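Local coordinates for takeout-like protein 1 (Epiphyas postvittana, PDB 3E8T), which probably carries hydrophobic ligands in insects, holding a ubiquinone-8 molecule in a long internal tunnel, at the Ubiquinone-8 site. Sequence-based numbering; all coordinates share one arbitrary frame.

The Ubiquinone-8 site. Residues 5, 16, 19-20, 24, 54, 56, 63, 66, 76, 87, 116, 118, 121, 158, 160, 178, 186, 189-190, 193, 201, 205, 209. With UQ8 (Ubiquinone-8), chain B.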
loop_
_atom_site.group_PDB
_atom_site.type_symbol
_atom_site.label_atom_id
_atom_site.label_comp_id
_atom_site.label_asym_id
_atom_site.label_seq_id
_atom_site.Cartn_x
_atom_site.Cartn_y
_atom_site.Cartn_z
ATOM N N VAL A 5 7.598 4.125 -21.280
ATOM C CA VAL A 5 6.395 3.333 -20.939
ATOM C C VAL A 5 5.872 2.702 -22.239
ATOM O O VAL A 5 5.991 3.259 -23.343
ATOM C CB VAL A 5 5.286 4.198 -20.244
ATOM C CG1 VAL A 5 3.975 3.423 -20.028
ATOM C CG2 VAL A 5 5.772 4.755 -18.899
ATOM N N MET A 16 -2.788 -2.450 -21.067
ATOM C CA MET A 16 -2.615 -1.618 -19.894
ATOM C C MET A 16 -2.055 -2.374 -18.700
ATOM O O MET A 16 -1.263 -1.838 -17.926
ATOM C CB MET A 16 -3.915 -0.956 -19.517
ATOM C CG MET A 16 -4.315 0.124 -20.493
ATOM S SD MET A 16 -3.222 1.512 -20.426
ATOM C CE MET A 16 -3.919 2.360 -19.054
ATOM N N ALA A 19 1.571 -2.733 -19.416
ATOM C CA ALA A 19 2.245 -1.425 -19.348
ATOM C C ALA A 19 2.466 -1.054 -17.884
ATOM O O ALA A 19 3.524 -0.590 -17.520
ATOM C CB ALA A 19 1.474 -0.370 -20.052
ATOM N N PHE A 20 1.457 -1.278 -17.044
ATOM C CA PHE A 20 1.594 -0.964 -15.615
ATOM C C PHE A 20 2.667 -1.890 -15.041
ATOM O O PHE A 20 3.535 -1.451 -14.247
ATOM C CB PHE A 20 0.271 -1.181 -14.874
ATOM C CG PHE A 20 -0.668 0.013 -14.854
ATOM C CD1 PHE A 20 -0.929 0.772 -15.982
ATOM C CD2 PHE A 20 -1.298 0.391 -13.657
ATOM C CE1 PHE A 20 -1.783 1.845 -15.955
ATOM C CE2 PHE A 20 -2.177 1.475 -13.639
ATOM C CZ PHE A 20 -2.415 2.202 -14.780
ATOM N N LEU A 24 6.091 -0.356 -13.359
ATOM C CA LEU A 24 6.054 -0.347 -11.906
ATOM C C LEU A 24 7.430 -0.326 -11.245
ATOM O O LEU A 24 7.626 0.494 -10.336
ATOM C CB LEU A 24 5.236 -1.555 -11.415
ATOM C CG LEU A 24 5.242 -1.801 -9.881
ATOM C CD1 LEU A 24 4.439 -0.718 -9.333
ATOM C CD2 LEU A 24 4.629 -3.195 -9.580
ATOM N N LEU A 54 -7.317 -1.934 20.807
ATOM C CA LEU A 54 -5.877 -1.870 20.623
ATOM C C LEU A 54 -5.449 -0.437 20.372
ATOM O O LEU A 54 -5.961 0.206 19.449
ATOM C CB LEU A 54 -5.434 -2.745 19.432
ATOM C CG LEU A 54 -3.961 -2.671 19.086
ATOM C CD1 LEU A 54 -3.092 -3.225 20.194
ATOM C CD2 LEU A 54 -3.697 -3.470 17.775
ATOM N N PHE A 56 -2.172 1.425 19.079
ATOM C CA PHE A 56 -0.965 1.088 18.347
ATOM C C PHE A 56 -0.338 2.322 17.746
ATOM O O PHE A 56 -1.049 3.196 17.263
ATOM C CB PHE A 56 -1.352 0.143 17.206
ATOM C CG PHE A 56 -0.204 -0.364 16.386
ATOM C CD1 PHE A 56 0.570 -1.428 16.819
ATOM C CD2 PHE A 56 0.079 0.243 15.143
ATOM C CE1 PHE A 56 1.681 -1.880 15.978
ATOM C CE2 PHE A 56 1.125 -0.218 14.347
ATOM C CZ PHE A 56 1.886 -1.254 14.792
ATOM N N LEU A 63 7.620 0.061 4.309
ATOM C CA LEU A 63 6.905 -0.956 3.522
ATOM C C LEU A 63 7.812 -1.431 2.397
ATOM O O LEU A 63 8.204 -0.625 1.545
ATOM C CB LEU A 63 5.596 -0.397 2.937
ATOM C CG LEU A 63 4.907 -1.341 1.921
ATOM C CD1 LEU A 63 4.299 -2.494 2.644
ATOM C CD2 LEU A 63 3.851 -0.571 1.101
ATOM N N LEU A 66 6.726 -3.520 -2.891
ATOM C CA LEU A 66 5.957 -3.032 -4.047
ATOM C C LEU A 66 6.677 -3.275 -5.382
ATOM O O LEU A 66 6.025 -3.454 -6.386
ATOM C CB LEU A 66 5.575 -1.561 -3.898
ATOM C CG LEU A 66 4.463 -0.996 -4.778
ATOM C CD1 LEU A 66 3.161 -1.791 -4.632
ATOM C CD2 LEU A 66 4.217 0.472 -4.390
ATOM N N TRP A 76 -9.426 0.592 -17.469
ATOM C CA TRP A 76 -9.547 1.999 -17.557
ATOM C C TRP A 76 -10.893 2.233 -18.225
ATOM O O TRP A 76 -11.089 1.800 -19.357
ATOM C CB TRP A 76 -8.309 2.506 -18.337
ATOM C CG TRP A 76 -8.156 3.921 -18.331
ATOM C CD1 TRP A 76 -9.086 4.858 -18.723
ATOM C CD2 TRP A 76 -7.001 4.644 -17.952
ATOM N NE1 TRP A 76 -8.555 6.114 -18.592
ATOM C CE2 TRP A 76 -7.296 6.022 -18.105
ATOM C CE3 TRP A 76 -5.749 4.286 -17.486
ATOM C CZ2 TRP A 76 -6.385 7.011 -17.826
ATOM C CZ3 TRP A 76 -4.845 5.286 -17.185
ATOM C CH2 TRP A 76 -5.165 6.637 -17.374
ATOM N N PHE A 87 -3.996 -6.038 -8.061
ATOM C CA PHE A 87 -2.640 -6.562 -8.011
ATOM C C PHE A 87 -2.404 -7.331 -6.727
ATOM O O PHE A 87 -3.223 -7.273 -5.809
ATOM C CB PHE A 87 -1.591 -5.429 -8.179
ATOM C CG PHE A 87 -1.616 -4.353 -7.126
ATOM C CD1 PHE A 87 -0.681 -4.357 -6.112
ATOM C CD2 PHE A 87 -2.549 -3.315 -7.193
ATOM C CE1 PHE A 87 -0.638 -3.348 -5.162
ATOM C CE2 PHE A 87 -2.524 -2.304 -6.225
ATOM C CZ PHE A 87 -1.564 -2.366 -5.215
ATOM N N LEU A 116 6.333 -7.363 10.156
ATOM C CA LEU A 116 5.109 -7.992 9.780
ATOM C C LEU A 116 5.312 -8.512 8.347
ATOM O O LEU A 116 5.567 -7.700 7.449
ATOM C CB LEU A 116 3.974 -6.940 9.872
ATOM C CG LEU A 116 2.613 -7.298 9.284
ATOM C CD1 LEU A 116 2.102 -8.533 10.062
ATOM C CD2 LEU A 116 1.670 -6.138 9.399
ATOM N N LEU A 118 3.616 -10.320 5.098
ATOM C CA LEU A 118 2.332 -10.547 4.479
ATOM C C LEU A 118 2.555 -11.362 3.204
ATOM O O LEU A 118 3.348 -10.986 2.356
ATOM C CB LEU A 118 1.693 -9.221 4.087
ATOM C CG LEU A 118 1.521 -8.220 5.197
ATOM C CD1 LEU A 118 1.073 -6.849 4.662
ATOM C CD2 LEU A 118 0.591 -8.729 6.264
ATOM N N ILE A 121 -0.883 -10.795 -0.492
ATOM C CA ILE A 121 -1.874 -9.779 -0.267
ATOM C C ILE A 121 -2.393 -9.272 -1.612
ATOM O O ILE A 121 -1.594 -8.864 -2.447
ATOM C CB ILE A 121 -1.413 -8.665 0.733
ATOM C CG1 ILE A 121 -2.571 -7.702 0.996
ATOM C CG2 ILE A 121 -0.182 -7.976 0.228
ATOM C CD1 ILE A 121 -2.269 -6.704 2.141
ATOM N N PHE A 158 3.779 -12.279 12.424
ATOM C CA PHE A 158 4.006 -11.132 13.278
ATOM C C PHE A 158 5.248 -11.333 14.093
ATOM O O PHE A 158 5.324 -12.259 14.891
ATOM C CB PHE A 158 2.783 -10.914 14.213
ATOM C CG PHE A 158 1.505 -10.650 13.478
ATOM C CD1 PHE A 158 0.985 -9.372 13.406
ATOM C CD2 PHE A 158 0.771 -11.705 12.925
ATOM C CE1 PHE A 158 -0.145 -9.133 12.706
ATOM C CE2 PHE A 158 -0.367 -11.459 12.253
ATOM C CZ PHE A 158 -0.809 -10.186 12.118
ATOM N N LEU A 160 7.297 -9.089 16.851
ATOM C CA LEU A 160 7.266 -7.889 17.696
ATOM C C LEU A 160 8.252 -8.098 18.828
ATOM O O LEU A 160 8.156 -9.102 19.504
ATOM C CB LEU A 160 5.869 -7.638 18.289
ATOM C CG LEU A 160 4.738 -7.398 17.309
ATOM C CD1 LEU A 160 3.353 -7.600 17.994
ATOM C CD2 LEU A 160 4.806 -6.049 16.695
ATOM N N LEU A 178 -1.068 -14.233 17.660
ATOM C CA LEU A 178 -1.197 -13.421 16.491
ATOM C C LEU A 178 -1.105 -14.217 15.201
ATOM O O LEU A 178 -1.903 -14.038 14.262
ATOM C CB LEU A 178 -0.190 -12.287 16.509
ATOM C CG LEU A 178 -0.394 -11.281 17.615
ATOM C CD1 LEU A 178 0.816 -10.297 17.684
ATOM C CD2 LEU A 178 -1.715 -10.535 17.453
ATOM N N SER A 186 -5.648 -9.212 10.513
ATOM C CA SER A 186 -5.540 -8.402 9.304
ATOM C C SER A 186 -6.847 -7.641 9.020
ATOM O O SER A 186 -6.816 -6.488 8.575
ATOM C CB SER A 186 -5.129 -9.229 8.095
ATOM O OG SER A 186 -6.184 -10.027 7.566
ATOM N N PHE A 189 -7.224 -4.627 11.685
ATOM C CA PHE A 189 -6.233 -3.544 11.802
ATOM C C PHE A 189 -5.541 -3.186 10.515
ATOM O O PHE A 189 -4.716 -2.287 10.513
ATOM C CB PHE A 189 -5.194 -3.911 12.854
ATOM C CG PHE A 189 -5.794 -4.249 14.189
ATOM C CD1 PHE A 189 -6.588 -3.317 14.866
ATOM C CD2 PHE A 189 -5.652 -5.514 14.734
ATOM C CE1 PHE A 189 -7.170 -3.648 16.049
ATOM C CE2 PHE A 189 -6.234 -5.818 15.962
ATOM C CZ PHE A 189 -7.014 -4.876 16.590
ATOM N N GLY A 190 -5.832 -3.872 9.423
ATOM C CA GLY A 190 -5.102 -3.587 8.190
ATOM C C GLY A 190 -5.409 -2.247 7.590
ATOM O O GLY A 190 -4.527 -1.629 6.971
ATOM N N VAL A 193 -3.054 0.764 8.305
ATOM C CA VAL A 193 -1.729 0.521 7.768
ATOM C C VAL A 193 -1.730 0.684 6.246
ATOM O O VAL A 193 -0.895 1.365 5.654
ATOM C CB VAL A 193 -1.255 -0.884 8.214
ATOM C CG1 VAL A 193 0.143 -1.193 7.662
ATOM C CG2 VAL A 193 -1.294 -0.973 9.744
ATOM N N ILE A 201 1.497 6.756 -1.830
ATOM C CA ILE A 201 1.591 6.266 -3.189
ATOM C C ILE A 201 0.667 7.046 -4.124
ATOM O O ILE A 201 1.080 7.451 -5.224
ATOM C CB ILE A 201 1.312 4.759 -3.250
ATOM C CG1 ILE A 201 2.372 3.998 -2.436
ATOM C CG2 ILE A 201 1.269 4.241 -4.679
ATOM C CD1 ILE A 201 2.019 2.622 -2.043
ATOM N N ILE A 205 1.799 9.108 -7.533
ATOM C CA ILE A 205 1.293 8.814 -8.896
ATOM C C ILE A 205 0.538 10.020 -9.472
ATOM O O ILE A 205 0.709 10.363 -10.659
ATOM C CB ILE A 205 0.418 7.566 -8.959
ATOM C CG1 ILE A 205 1.101 6.339 -8.362
ATOM C CG2 ILE A 205 -0.029 7.307 -10.380
ATOM C CD1 ILE A 205 0.046 5.192 -8.048
ATOM N N LEU A 209 1.614 11.861 -12.966
ATOM C CA LEU A 209 0.712 12.005 -14.109
ATOM C C LEU A 209 0.319 13.438 -14.415
ATOM O O LEU A 209 0.039 13.795 -15.557
ATOM C CB LEU A 209 -0.525 11.125 -13.961
ATOM C CG LEU A 209 -0.277 9.644 -14.033
ATOM C CD1 LEU A 209 -1.553 8.912 -13.661
ATOM C CD2 LEU A 209 0.196 9.209 -15.431
HETATM C C45 UQ8 B . 0.923 -4.811 17.439
HETATM C C44 UQ8 B . -0.373 -5.591 17.202
HETATM C C46 UQ8 B . -0.557 -6.580 18.323
HETATM C C43 UQ8 B . -0.405 -6.301 15.861
HETATM C C42 UQ8 B . 0.076 -5.382 14.728
HETATM C C41 UQ8 B . -0.968 -4.300 14.479
HETATM C C39 UQ8 B . -1.180 -4.112 12.992
HETATM C C40 UQ8 B . -0.995 -2.750 12.326
HETATM C C38 UQ8 B . -1.618 -5.165 12.235
HETATM C C37 UQ8 B . -1.841 -5.113 10.866
HETATM C C36 UQ8 B . -2.002 -6.568 10.425
HETATM C C34 UQ8 B . -2.078 -6.729 8.918
HETATM C C35 UQ8 B . -2.022 -8.037 8.459
HETATM C C33 UQ8 B . -2.115 -5.622 8.074
HETATM C C32 UQ8 B . -2.221 -5.592 6.687
HETATM C C31 UQ8 B . -1.584 -4.268 6.187
HETATM C C29 UQ8 B . -1.778 -4.029 4.696
HETATM C C30 UQ8 B . -3.168 -4.289 4.032
HETATM C C28 UQ8 B . -0.712 -3.581 3.924
HETATM C C27 UQ8 B . -0.759 -3.329 2.559
HETATM C C26 UQ8 B . 0.218 -2.216 2.152
HETATM C C24 UQ8 B . 0.329 -2.120 0.627
HETATM C C25 UQ8 B . 1.007 -3.240 -0.180
HETATM C C23 UQ8 B . -0.191 -1.022 -0.022
HETATM C C22 UQ8 B . -0.173 -0.764 -1.396
HETATM C C21 UQ8 B . -0.998 0.478 -1.731
HETATM C C19 UQ8 B . -1.338 0.655 -3.211
HETATM C C20 UQ8 B . -2.306 1.812 -3.455
HETATM C C18 UQ8 B . -0.100 0.716 -4.117
HETATM C C17 UQ8 B . -0.486 0.994 -5.577
HETATM C C16 UQ8 B . 0.616 0.599 -6.574
HETATM C C14 UQ8 B . 0.316 1.246 -7.922
HETATM C C15 UQ8 B . -1.143 1.313 -8.409
HETATM C C13 UQ8 B . 1.328 1.803 -8.701
HETATM C C12 UQ8 B . 1.086 2.420 -9.926
HETATM C C11 UQ8 B . 2.283 2.354 -10.897
HETATM C C9 UQ8 B . 1.824 2.464 -12.363
HETATM C C10 UQ8 B . 0.405 3.043 -12.493
HETATM C C8 UQ8 B . 2.838 3.304 -13.134
HETATM C C7 UQ8 B . 2.290 4.673 -13.546
HETATM C C6 UQ8 B . 1.452 4.632 -14.846
HETATM C C1 UQ8 B . 0.243 5.336 -14.905
HETATM C C1M UQ8 B . -0.164 6.047 -13.776
HETATM C C2 UQ8 B . -0.558 5.333 -16.054
HETATM O O2 UQ8 B . -1.621 5.957 -16.105
HETATM C C3 UQ8 B . -0.153 4.626 -17.175
HETATM O O3 UQ8 B . -0.933 4.626 -18.293
HETATM C C3M UQ8 B . -0.641 5.769 -19.095
HETATM C C4 UQ8 B . 1.039 3.912 -17.148
HETATM O O4 UQ8 B . 1.421 3.221 -18.264
HETATM C C4M UQ8 B . 0.375 2.337 -18.695
HETATM C C5 UQ8 B . 1.833 3.913 -15.993
HETATM O O5 UQ8 B . 2.892 3.279 -16.002
#
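Phe20, on helix 13-28, buries more of the ubiquinone-8 than any other side chain of the tunnel, lying where the quinone head passes into the isoprenoid tail. With CG beside its own backbone N and anti to the carbonyl carbon (chi1 -88°), it turns one face to the ligand. The methyl branch C10 of the first isoprene unit sits over that face, offset toward the rim and 3.4 Å from Phe20 CD2, in a CH-pi contact. On the same face, the CD1-CE1 side of the ring serves the head: Phe20 CE1 comes to 3.4 Å from quinone carbon C3, and CD1 meets the methoxy methyl C4M. An alanine here removes the aromatic face under C10 and the ring atoms beside C3, and would probably leave the quinone head and the start of the tail less firmly placed. Ala19 and Met16, on the same helix, touch the methoxy groups, whereas Leu209 spreads its branches around the ring methyl C1M. No hydrogen bond to the protein is seen at the quinone oxygens, so the head appears to be held by shape and apolar packing.

Helix 182-211 runs alongside the tail. Ile205, CG1 anti to the carbonyl carbon (chi1 -53°), extends CD1 to 3.5 Å from C12 and lays CG2 against C1M; Ile201 likewise brings CD1 to 3.5 Å from C18. Across the chain from Ile201, Phe87 points in tip first, its CZ 3.5 Å from C17. Further along, the helix offers the CA of Gly190, whose lack of a side chain lets C33 approach to 3.6 Å. Almost the whole ligand is buried, although it is poorly ordered, and such an apolar lining fits a carrier of lipophilic molecules; the ubiquinone-8 may have been acquired during expression or purification and need not be the natural cargo. At the far end Phe56, CG anti to the backbone N (chi1 -177°), presents a face to C41, while its CE1 lies 3.4 Å from the terminal methyl C45.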